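PDB 4TW5: Eps1p from Saccharomyces cerevisiae, which is a thioredoxin-superfamily protein, modelled here as two domains that each centre on a mixed beta-sheet flanked by helices. Local coordinates for residues E80-E83 / I88-Y91; M48-E53 / I63-V68; V68-I71 / L76-D79. One frame throughout, in Å; residues are numbered along the deposited sequence.

Contact 1 (E80-E83 / I88-Y91); sequences ENIE and IRLY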
ATOM      1  N   GLU A  80     -39.697  -0.050 -40.322  1.00 60.89           N
ATOM      2  CA  GLU A  80     -38.742   0.450 -39.342  1.00 61.90           C
ATOM      3  C   GLU A  80     -39.086  -0.083 -37.956  1.00 63.64           C
ATOM      4  O   GLU A  80     -38.413   0.235 -36.972  1.00 65.36           O
ATOM      5  CB  GLU A  80     -38.703   1.986 -39.352  1.00 53.29           C
ATOM      6  CG  GLU A  80     -38.113   2.583 -40.635  1.00 52.40           C
ATOM      7  CD  GLU A  80     -36.689   2.092 -40.929  1.00 56.28           C
ATOM      8  OE1 GLU A  80     -35.887   1.979 -39.978  1.00 54.45           O
ATOM      9  OE2 GLU A  80     -36.372   1.810 -42.109  1.00 48.99           O
ATOM     10  N   ASN A  81     -40.159  -0.870 -37.891  1.00 64.69           N
ATOM     11  CA  ASN A  81     -40.560  -1.566 -36.670  1.00 62.40           C
ATOM     12  C   ASN A  81     -40.868  -0.626 -35.510  1.00 60.48           C
ATOM     13  O   ASN A  81     -40.457  -0.880 -34.383  1.00 60.10           O
ATOM     14  CB  ASN A  81     -39.470  -2.552 -36.254  1.00 59.27           C
ATOM     15  CG  ASN A  81     -39.203  -3.600 -37.315  1.00 67.31           C
ATOM     16  OD1 ASN A  81     -40.038  -4.475 -37.559  1.00 71.89           O
ATOM     17  ND2 ASN A  81     -38.036  -3.517 -37.962  1.00 59.81           N
ATOM     18  N   ILE A  82     -41.586   0.456 -35.793  1.00 64.08           N
ATOM     19  CA  ILE A  82     -41.998   1.398 -34.758  1.00 61.02           C
ATOM     20  C   ILE A  82     -42.889   0.713 -33.733  1.00 67.57           C
ATOM     21  O   ILE A  82     -43.904   0.120 -34.092  1.00 72.95           O
ATOM     22  CB  ILE A  82     -42.754   2.599 -35.367  1.00 59.86           C
ATOM     23  CG1 ILE A  82     -41.902   3.280 -36.437  1.00 59.56           C
ATOM     24  CG2 ILE A  82     -43.180   3.590 -34.287  1.00 59.53           C
ATOM     25  CD1 ILE A  82     -40.511   3.667 -35.954  1.00 55.83           C
ATOM     26  N   GLU A  83     -42.517   0.798 -32.459  1.00 68.83           N
ATOM     27  CA  GLU A  83     -43.308   0.178 -31.406  1.00 67.05           C
ATOM     28  C   GLU A  83     -44.215   1.192 -30.725  1.00 68.62           C
ATOM     29  O   GLU A  83     -45.361   0.886 -30.417  1.00 69.50           O
ATOM     30  CB  GLU A  83     -42.428  -0.529 -30.367  1.00 74.14           C
ATOM     31  CG  GLU A  83     -41.509  -1.611 -30.931  1.00 79.85           C
ATOM     32  CD  GLU A  83     -40.480  -2.111 -29.922  1.00 85.09           C
ATOM     33  OE1 GLU A  83     -40.031  -1.311 -29.077  1.00 85.46           O
ATOM     34  OE2 GLU A  83     -40.138  -3.316 -29.962  1.00 89.04           O
ATOM     35  N   ILE A  88     -38.433   8.641 -31.174  1.00 43.00           N
ATOM     36  CA  ILE A  88     -37.292   9.400 -31.673  1.00 41.95           C
ATOM     37  C   ILE A  88     -36.048   8.530 -31.894  1.00 41.45           C
ATOM     38  O   ILE A  88     -35.556   7.898 -30.964  1.00 42.81           O
ATOM     39  CB  ILE A  88     -36.944  10.525 -30.714  1.00 42.21           C
ATOM     40  CG1 ILE A  88     -38.211  11.286 -30.332  1.00 44.62           C
ATOM     41  CG2 ILE A  88     -35.891  11.451 -31.334  1.00 40.71           C
ATOM     42  CD1 ILE A  88     -37.971  12.362 -29.323  1.00 45.59           C
ATOM     43  N   ARG A  89     -35.526   8.526 -33.119  1.00 37.90           N
ATOM     44  CA  ARG A  89     -34.455   7.601 -33.508  1.00 33.80           C
ATOM     45  C   ARG A  89     -33.271   8.256 -34.232  1.00 37.09           C
ATOM     46  O   ARG A  89     -33.431   9.283 -34.907  1.00 33.30           O
ATOM     47  CB  ARG A  89     -35.018   6.513 -34.415  1.00 40.46           C
ATOM     48  CG  ARG A  89     -36.065   5.605 -33.807  1.00 44.71           C
ATOM     49  CD  ARG A  89     -36.368   4.495 -34.780  1.00 40.41           C
ATOM     50  NE  ARG A  89     -37.251   3.483 -34.224  1.00 49.15           N
ATOM     51  CZ  ARG A  89     -37.427   2.281 -34.760  1.00 49.28           C
ATOM     52  NH1 ARG A  89     -36.790   1.950 -35.869  1.00 41.73           N
ATOM     53  NH2 ARG A  89     -38.248   1.414 -34.193  1.00 59.78           N
ATOM     54  N   LEU A  90     -32.087   7.658 -34.074  1.00 34.14           N
ATOM     55  CA  LEU A  90     -30.888   8.054 -34.803  1.00 28.92           C
ATOM     56  C   LEU A  90     -30.524   7.056 -35.910  1.00 34.89           C
ATOM     57  O   LEU A  90     -30.388   5.853 -35.676  1.00 38.57           O
ATOM     58  CB  LEU A  90     -29.698   8.216 -33.858  1.00 32.39           C
ATOM     59  CG  LEU A  90     -28.389   8.720 -34.504  1.00 31.03           C
ATOM     60  CD1 LEU A  90     -28.519  10.186 -35.002  1.00 25.53           C
ATOM     61  CD2 LEU A  90     -27.240   8.598 -33.534  1.00 26.80           C
ATOM     62  N   TYR A  91     -30.358   7.565 -37.122  1.00 33.25           N
ATOM     63  CA  TYR A  91     -29.943   6.754 -38.252  1.00 27.37           C
ATOM     64  C   TYR A  91     -28.638   7.269 -38.824  1.00 31.40           C
ATOM     65  O   TYR A  91     -28.301   8.443 -38.662  1.00 27.66           O
ATOM     66  CB  TYR A  91     -31.014   6.755 -39.333  1.00 30.56           C
ATOM     67  CG  TYR A  91     -32.221   5.899 -39.016  1.00 35.78           C
ATOM     68  CD1 TYR A  91     -33.165   6.314 -38.083  1.00 34.24           C
ATOM     69  CD2 TYR A  91     -32.442   4.698 -39.678  1.00 35.06           C
ATOM     70  CE1 TYR A  91     -34.281   5.540 -37.797  1.00 38.10           C
ATOM     71  CE2 TYR A  91     -33.558   3.918 -39.398  1.00 35.93           C
ATOM     72  CZ  TYR A  91     -34.471   4.355 -38.457  1.00 40.04           C
ATOM     73  OH  TYR A  91     -35.581   3.611 -38.172  1.00 46.05           O
TER
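The guanidinium of Arg89 meets two backbone carbonyls of residues 80-83, and Tyr91 meets the carboxylate of Glu80. Arg89 NH1 donates to Glu80 O at 2.6 Å. This bond lies in the carbonyl plane, but its N-H...O angle of 131° is far from straight. Arg89 NH2 adds two weak bonds, to Glu80 O at 3.0 Å and to Asn81 O at 3.2 Å. Glu80 O therefore takes bonds from both terminal nitrogens of Arg89, the one from NH2 weak. Arg89 NH1 has a second acceptor in its own strand, Tyr91 OH, at 3.1 Å. That hydroxyl in turn donates to Glu80 OE1, a very short 2.5 Å from Tyr91 OH. The hydroxyl thus accepts from arginine and donates to carboxylate. The Glu80 chain bends at chi2 (-57°), which brings OE1 to the edge of the Tyr91 ring, in its plane. Glu80 OE1 and Arg89 NH1 are too far apart for a salt bridge, though their charges probably still attract. Arg89 NE is taken by Glu87 OE2 in a salt bridge, so all three nitrogens of the buried guanidinium have acceptors. Ile82 CD1 lies over one face of the group, 3.5 Å above the plane and over its centre. Asn81, with positive phi, ends helix 74-79 in a Schellman motif. The positive charge beside this helix end would probably suit the helix dipole. The arrangement is an arginine from a central strand holding the C-terminal Schellman turn of a helix, at the helix-to-strand connection of a thioredoxin fold.

Contact 2 (M48-E53 / I63-V68); sequences METWEE and ITFSQV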
ATOM      1  N   MET A  48     -40.081  21.729 -33.717  1.00 45.33           N
ATOM      2  CA  MET A  48     -39.843  22.784 -34.684  1.00 43.80           C
ATOM      3  C   MET A  48     -38.936  23.869 -34.146  1.00 43.94           C
ATOM      4  O   MET A  48     -38.163  24.466 -34.887  1.00 44.04           O
ATOM      5  CB  MET A  48     -41.166  23.395 -35.131  1.00 49.79           C
ATOM      6  CG  MET A  48     -42.122  22.391 -35.729  1.00 51.42           C
ATOM      7  SD  MET A  48     -43.671  23.137 -36.246  1.00 61.35           S
ATOM      8  CE  MET A  48     -44.648  21.662 -36.550  1.00 61.29           C
ATOM      9  N   GLU A  49     -39.049  24.163 -32.862  1.00 42.59           N
ATOM     10  CA  GLU A  49     -38.096  25.081 -32.263  1.00 45.19           C
ATOM     11  C   GLU A  49     -36.717  24.431 -32.188  1.00 39.90           C
ATOM     12  O   GLU A  49     -35.729  25.135 -32.287  1.00 39.80           O
ATOM     13  CB  GLU A  49     -38.563  25.587 -30.909  1.00 46.68           C
ATOM     14  CG  GLU A  49     -38.621  24.584 -29.820  1.00 51.37           C
ATOM     15  CD  GLU A  49     -39.447  25.101 -28.675  1.00 60.86           C
ATOM     16  OE1 GLU A  49     -39.681  26.337 -28.626  1.00 54.86           O
ATOM     17  OE2 GLU A  49     -39.864  24.273 -27.839  1.00 62.47           O
ATOM     18  N   THR A  50     -36.667  23.114 -31.934  1.00 35.34           N
ATOM     19  CA  THR A  50     -35.409  22.367 -31.908  1.00 36.99           C
ATOM     20  C   THR A  50     -34.722  22.545 -33.252  1.00 38.76           C
ATOM     21  O   THR A  50     -33.585  23.037 -33.351  1.00 35.34           O
ATOM     22  CB  THR A  50     -35.628  20.861 -31.660  1.00 42.31           C
ATOM     23  OG1 THR A  50     -36.127  20.646 -30.336  1.00 40.29           O
ATOM     24  CG2 THR A  50     -34.315  20.066 -31.849  1.00 39.07           C
ATOM     25  N   TRP A  51     -35.470  22.182 -34.286  1.00 36.01           N
ATOM     26  CA  TRP A  51     -35.038  22.325 -35.655  1.00 36.50           C
ATOM     27  C   TRP A  51     -34.547  23.712 -35.967  1.00 41.48           C
ATOM     28  O   TRP A  51     -33.526  23.874 -36.634  1.00 38.60           O
ATOM     29  CB  TRP A  51     -36.168  21.980 -36.596  1.00 40.97           C
ATOM     30  CG  TRP A  51     -35.787  22.101 -38.028  1.00 40.55           C
ATOM     31  CD1 TRP A  51     -35.264  21.127 -38.822  1.00 41.07           C
ATOM     32  CD2 TRP A  51     -35.936  23.258 -38.854  1.00 42.64           C
ATOM     33  NE1 TRP A  51     -35.066  21.608 -40.096  1.00 37.44           N
ATOM     34  CE2 TRP A  51     -35.478  22.914 -40.141  1.00 43.64           C
ATOM     35  CE3 TRP A  51     -36.412  24.551 -38.631  1.00 41.30           C
ATOM     36  CZ2 TRP A  51     -35.482  23.817 -41.197  1.00 45.53           C
ATOM     37  CZ3 TRP A  51     -36.411  25.445 -39.673  1.00 46.30           C
ATOM     38  CH2 TRP A  51     -35.949  25.077 -40.943  1.00 50.63           C
ATOM     39  N   GLU A  52     -35.286  24.717 -35.506  1.00 40.49           N
ATOM     40  CA  GLU A  52     -34.950  26.084 -35.856  1.00 43.30           C
ATOM     41  C   GLU A  52     -33.677  26.543 -35.168  1.00 42.92           C
ATOM     42  O   GLU A  52     -32.829  27.194 -35.783  1.00 40.74           O
ATOM     43  CB  GLU A  52     -36.103  27.053 -35.496  1.00 49.90           C
ATOM     44  CG  GLU A  52     -35.717  28.529 -35.699  1.00 54.22           C
ATOM     45  CD  GLU A  52     -36.867  29.519 -35.583  1.00 63.05           C
ATOM     46  OE1 GLU A  52     -37.607  29.494 -34.573  1.00 66.20           O
ATOM     47  OE2 GLU A  52     -37.019  30.337 -36.514  1.00 60.59           O
ATOM     48  N   GLU A  53     -33.514  26.170 -33.904  1.00 41.63           N
ATOM     49  CA  GLU A  53     -32.329  26.606 -33.182  1.00 45.68           C
ATOM     50  C   GLU A  53     -31.084  25.832 -33.648  1.00 45.11           C
ATOM     51  O   GLU A  53     -29.959  26.310 -33.499  1.00 49.38           O
ATOM     52  CB  GLU A  53     -32.531  26.434 -31.676  1.00 45.14           C
ATOM     53  CG  GLU A  53     -31.775  27.452 -30.827  1.00 54.07           C
ATOM     54  CD  GLU A  53     -32.366  28.880 -30.951  1.00 69.02           C
ATOM     55  OE1 GLU A  53     -33.447  29.058 -31.575  1.00 57.67           O
ATOM     56  OE2 GLU A  53     -31.742  29.829 -30.420  1.00 69.12           O
ATOM     57  N   ILE A  63     -25.722  16.768 -39.274  1.00 33.60           N
ATOM     58  CA  ILE A  63     -26.815  16.112 -38.563  1.00 33.61           C
ATOM     59  C   ILE A  63     -28.117  16.817 -38.874  1.00 31.95           C
ATOM     60  O   ILE A  63     -28.191  18.028 -38.791  1.00 27.92           O
ATOM     61  CB  ILE A  63     -26.614  16.126 -37.027  1.00 30.54           C
ATOM     62  CG1 ILE A  63     -25.294  15.486 -36.630  1.00 29.40           C
ATOM     63  CG2 ILE A  63     -27.758  15.414 -36.343  1.00 28.21           C
ATOM     64  CD1 ILE A  63     -24.974  15.728 -35.174  1.00 38.38           C
ATOM     65  N   THR A  64     -29.147  16.055 -39.217  1.00 32.56           N
ATOM     66  CA  THR A  64     -30.406  16.654 -39.601  1.00 30.69           C
ATOM     67  C   THR A  64     -31.551  16.136 -38.741  1.00 28.51           C
ATOM     68  O   THR A  64     -31.691  14.938 -38.545  1.00 31.29           O
ATOM     69  CB  THR A  64     -30.714  16.377 -41.090  1.00 29.02           C
ATOM     70  OG1 THR A  64     -29.766  17.062 -41.898  1.00 33.66           O
ATOM     71  CG2 THR A  64     -32.117  16.870 -41.471  1.00 34.01           C
ATOM     72  N   PHE A  65     -32.406  17.030 -38.260  1.00 31.50           N
ATOM     73  CA  PHE A  65     -33.635  16.575 -37.630  1.00 26.37           C
ATOM     74  C   PHE A  65     -34.730  16.410 -38.668  1.00 31.20           C
ATOM     75  O   PHE A  65     -35.029  17.338 -39.430  1.00 36.21           O
ATOM     76  CB  PHE A  65     -34.082  17.544 -36.556  1.00 32.14           C
ATOM     77  CG  PHE A  65     -33.227  17.534 -35.319  1.00 29.93           C
ATOM     78  CD1 PHE A  65     -33.592  16.778 -34.216  1.00 26.42           C
ATOM     79  CD2 PHE A  65     -32.080  18.311 -35.247  1.00 24.62           C
ATOM     80  CE1 PHE A  65     -32.821  16.787 -33.064  1.00 30.25           C
ATOM     81  CE2 PHE A  65     -31.307  18.332 -34.103  1.00 29.67           C
ATOM     82  CZ  PHE A  65     -31.675  17.564 -33.004  1.00 30.41           C
ATOM     83  N   SER A  66     -35.343  15.230 -38.670  1.00 34.98           N
ATOM     84  CA  SER A  66     -36.392  14.881 -39.622  1.00 32.40           C
ATOM     85  C   SER A  66     -37.593  14.252 -38.910  1.00 39.80           C
ATOM     86  O   SER A  66     -37.563  14.021 -37.704  1.00 40.59           O
ATOM     87  CB  SER A  66     -35.880  13.906 -40.673  1.00 28.63           C
ATOM     88  OG  SER A  66     -34.680  14.364 -41.254  1.00 41.00           O
ATOM     89  N   GLN A  67     -38.643  13.983 -39.680  1.00 35.96           N
ATOM     90  CA  GLN A  67     -39.877  13.403 -39.181  1.00 38.76           C
ATOM     91  C   GLN A  67     -40.453  12.443 -40.170  1.00 39.68           C
ATOM     92  O   GLN A  67     -40.143  12.498 -41.350  1.00 47.98           O
ATOM     93  CB  GLN A  67     -40.932  14.465 -38.882  1.00 42.28           C
ATOM     94  CG  GLN A  67     -40.815  15.126 -37.548  1.00 37.60           C
ATOM     95  CD  GLN A  67     -41.804  16.246 -37.404  1.00 44.43           C
ATOM     96  OE1 GLN A  67     -42.047  17.002 -38.344  1.00 44.84           O
ATOM     97  NE2 GLN A  67     -42.411  16.345 -36.231  1.00 50.86           N
ATOM     98  N   VAL A  68     -41.269  11.535 -39.663  1.00 37.73           N
ATOM     99  CA  VAL A  68     -42.059  10.645 -40.489  1.00 45.76           C
ATOM    100  C   VAL A  68     -43.484  10.571 -39.922  1.00 55.40           C
ATOM    101  O   VAL A  68     -43.673  10.129 -38.785  1.00 50.69           O
ATOM    102  CB  VAL A  68     -41.474   9.222 -40.528  1.00 42.11           C
ATOM    103  CG1 VAL A  68     -42.439   8.297 -41.240  1.00 47.95           C
ATOM    104  CG2 VAL A  68     -40.140   9.208 -41.227  1.00 41.45           C
TER
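Thr50 places its methyl over the face of the Phe65 ring. CG2 lies 3.7 Å above the ring plane, shifted from the centre toward the rim. The line from Thr50 CG2 to the Phe65 ring centroid is 3.9 Å long and only 16° off the ring normal, a clear CH-pi contact. The two side chains cross at about a right angle. The threonine torsion sorts its two branches: chi1 of -67° sets CG2 anti to the backbone N and leaves OG1 beside it, turned back along the helix. OG1 bonds to Val46 O, one turn back in the same helix. The hydroxyl is thus satisfied inside the helix, and the methyl is left to face the sheet. Trp51, next in the helix, meets the backbone of Phe65 instead of its ring. The indole CD1 edge comes up to the carbonyl, with Trp51 CD1 and Phe65 O 3.8 Å apart. Trp51 CD1 also reaches Phe65 CB at 4.4 Å. This is a looser, apolar touch. Helix and strand come nearest at this point, with 6.2 Å between Trp51 CA and Phe65 CA. Each aromatic has a further ring at its side: Phe54 packs edge-to-face with Phe65, and Phe10 does so with Trp51. Leu110 and Ile111 of helix 107-118 also touch Thr50. Helix 44-53 here lies in the crossover between the parallel neighbours 27-33 and 63-69. Its packing onto the outer strand 63-69 is characteristic of the beta-alpha-beta unit of the thioredoxin fold.

Contact 3 (V68-I71 / L76-D79); sequences VNCI and LCGD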
ATOM      1  N   VAL A  68     -41.269  11.535 -39.663  1.00 37.73           N
ATOM      2  CA  VAL A  68     -42.059  10.645 -40.489  1.00 45.76           C
ATOM      3  C   VAL A  68     -43.484  10.571 -39.922  1.00 55.40           C
ATOM      4  O   VAL A  68     -43.673  10.129 -38.785  1.00 50.69           O
ATOM      5  CB  VAL A  68     -41.474   9.222 -40.528  1.00 42.11           C
ATOM      6  CG1 VAL A  68     -42.439   8.297 -41.240  1.00 47.95           C
ATOM      7  CG2 VAL A  68     -40.140   9.208 -41.227  1.00 41.45           C
ATOM      8  N   ASN A  69     -44.476  11.024 -40.689  1.00 59.29           N
ATOM      9  CA  ASN A  69     -45.874  10.816 -40.306  1.00 57.35           C
ATOM     10  C   ASN A  69     -46.236   9.360 -40.581  1.00 58.00           C
ATOM     11  O   ASN A  69     -46.294   8.940 -41.736  1.00 59.42           O
ATOM     12  CB  ASN A  69     -46.804  11.780 -41.058  1.00 60.70           C
ATOM     13  CG  ASN A  69     -48.241  11.753 -40.534  1.00 64.18           C
ATOM     14  OD1 ASN A  69     -48.775  10.693 -40.203  1.00 60.54           O
ATOM     15  ND2 ASN A  69     -48.863  12.926 -40.447  1.00 59.76           N
ATOM     16  N   CYS A  70     -46.479   8.589 -39.524  1.00 62.26           N
ATOM     17  CA  CYS A  70     -46.675   7.147 -39.678  1.00 61.46           C
ATOM     18  C   CYS A  70     -48.100   6.796 -40.077  1.00 63.15           C
ATOM     19  O   CYS A  70     -48.436   5.627 -40.258  1.00 61.29           O
ATOM     20  CB  CYS A  70     -46.315   6.412 -38.388  1.00 56.65           C
ATOM     21  SG  CYS A  70     -44.572   6.458 -37.995  1.00 54.86           S
ATOM     22  N   ILE A  71     -48.931   7.815 -40.242  1.00 64.18           N
ATOM     23  CA  ILE A  71     -50.269   7.610 -40.766  1.00 68.23           C
ATOM     24  C   ILE A  71     -50.214   7.732 -42.276  1.00 67.06           C
ATOM     25  O   ILE A  71     -50.794   6.917 -42.990  1.00 69.95           O
ATOM     26  CB  ILE A  71     -51.268   8.598 -40.141  1.00 72.55           C
ATOM     27  CG1 ILE A  71     -51.422   8.255 -38.660  1.00 73.95           C
ATOM     28  CG2 ILE A  71     -52.620   8.530 -40.823  1.00 70.63           C
ATOM     29  CD1 ILE A  71     -51.626   6.773 -38.400  1.00 74.69           C
ATOM     30  N   LEU A  76     -44.108   2.394 -44.144  1.00 59.66           N
ATOM     31  CA  LEU A  76     -42.761   2.837 -43.841  1.00 57.87           C
ATOM     32  C   LEU A  76     -42.428   2.550 -42.377  1.00 58.76           C
ATOM     33  O   LEU A  76     -41.422   1.907 -42.068  1.00 57.39           O
ATOM     34  CB  LEU A  76     -42.612   4.321 -44.158  1.00 52.83           C
ATOM     35  CG  LEU A  76     -41.277   4.947 -43.784  1.00 57.02           C
ATOM     36  CD1 LEU A  76     -40.174   4.209 -44.506  1.00 49.19           C
ATOM     37  CD2 LEU A  76     -41.284   6.425 -44.176  1.00 52.55           C
ATOM     38  N   CYS A  77     -43.290   3.015 -41.482  1.00 56.08           N
ATOM     39  CA  CYS A  77     -43.123   2.785 -40.052  1.00 54.44           C
ATOM     40  C   CYS A  77     -43.153   1.294 -39.664  1.00 59.41           C
ATOM     41  O   CYS A  77     -42.540   0.889 -38.676  1.00 57.90           O
ATOM     42  CB  CYS A  77     -44.180   3.575 -39.293  1.00 51.06           C
ATOM     43  SG  CYS A  77     -44.046   5.364 -39.636  1.00 62.02           S
ATOM     44  N   GLY A  78     -43.865   0.484 -40.438  1.00 57.36           N
ATOM     45  CA  GLY A  78     -43.876  -0.954 -40.220  1.00 57.75           C
ATOM     46  C   GLY A  78     -42.535  -1.594 -40.551  1.00 57.46           C
ATOM     47  O   GLY A  78     -42.101  -2.543 -39.890  1.00 55.40           O
ATOM     48  N   ASP A  79     -41.892  -1.088 -41.602  1.00 56.21           N
ATOM     49  CA  ASP A  79     -40.565  -1.552 -42.001  1.00 58.70           C
ATOM     50  C   ASP A  79     -39.513  -1.198 -40.966  1.00 56.82           C
ATOM     51  O   ASP A  79     -38.565  -1.949 -40.751  1.00 59.19           O
ATOM     52  CB  ASP A  79     -40.161  -0.938 -43.341  1.00 56.95           C
ATOM     53  CG  ASP A  79     -40.953  -1.487 -44.492  1.00 62.85           C
ATOM     54  OD1 ASP A  79     -41.631  -2.518 -44.298  1.00 65.59           O
ATOM     55  OD2 ASP A  79     -40.888  -0.894 -45.592  1.00 61.33           O
TER
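Val68 pushes one methyl into the notch between Leu76 and Cys77. Its CG1 is the bump. Val68 CG1 lies 3.7 Å from Leu76 CD2 on one flank, and Val68 CG1 lies 3.7 Å from Cys77 SG on the other. The two walls of the hollow, Leu76 CD2 and Cys77 SG, are 5.4 Å apart, so the methyl rests in the mouth of the notch, touching both. A chi1 of 172° puts CG1 anti to the backbone N, which aims it at the helix. Leucine and valine cross at a slant, with one branch of each touching. One wall of the notch, Cys77 SG, is half of a disulfide. Cys70 SG and Cys77 SG are joined at 2.0 Å, with a chi3 of -85°, close to the 90° torsion of a relaxed disulfide. Both cysteines turn SG anti to the carbonyl carbon. The bridge is compact, with Cys70 CB and Cys77 CB 3.7 Å apart. At the bridge the backbones are at their nearest, Cys70 and Cys77 being the closest CA pair. On the far side of the strand end, Asn69 points away from the helix and shapes the turn. Asn69 OD1 accepts from Ile71 N at 2.9 Å, in the carbonyl plane of the amide: an Asx turn. Asn69 ND2 has a weak bond to Tyr33 OH. The disulfide thus ties the residue just after outer strand 63-69 to helix 74-79, the next helix in the chain. Phe32 of the adjoining strand 27-33 touches Val68, Cys70 and Cys77, while Phe19 of helix 19-23 packs against both Val68 and Leu76.

How the contacts relate
From the N terminus, contact 2 comes first. It brings strand 63-69 back against helix 44-53 and closes the loop that holds helix 55-61. Contact 3 begins on that strand, at the shared Val68, and closes a short loop into helix 74-79. Contact 1 follows, closing the next loop from the end of helix 74-79 to strand 87-92. The three run in series; none nests within another. Contacts 1 and 3 also touch, through a probable hydrogen bond between Ile82 N and Cys77 O, 3.1 Å apart. Phe65 and Val68 face opposite sides of the sheet, so helices 44-53 and 74-79 cover opposite faces.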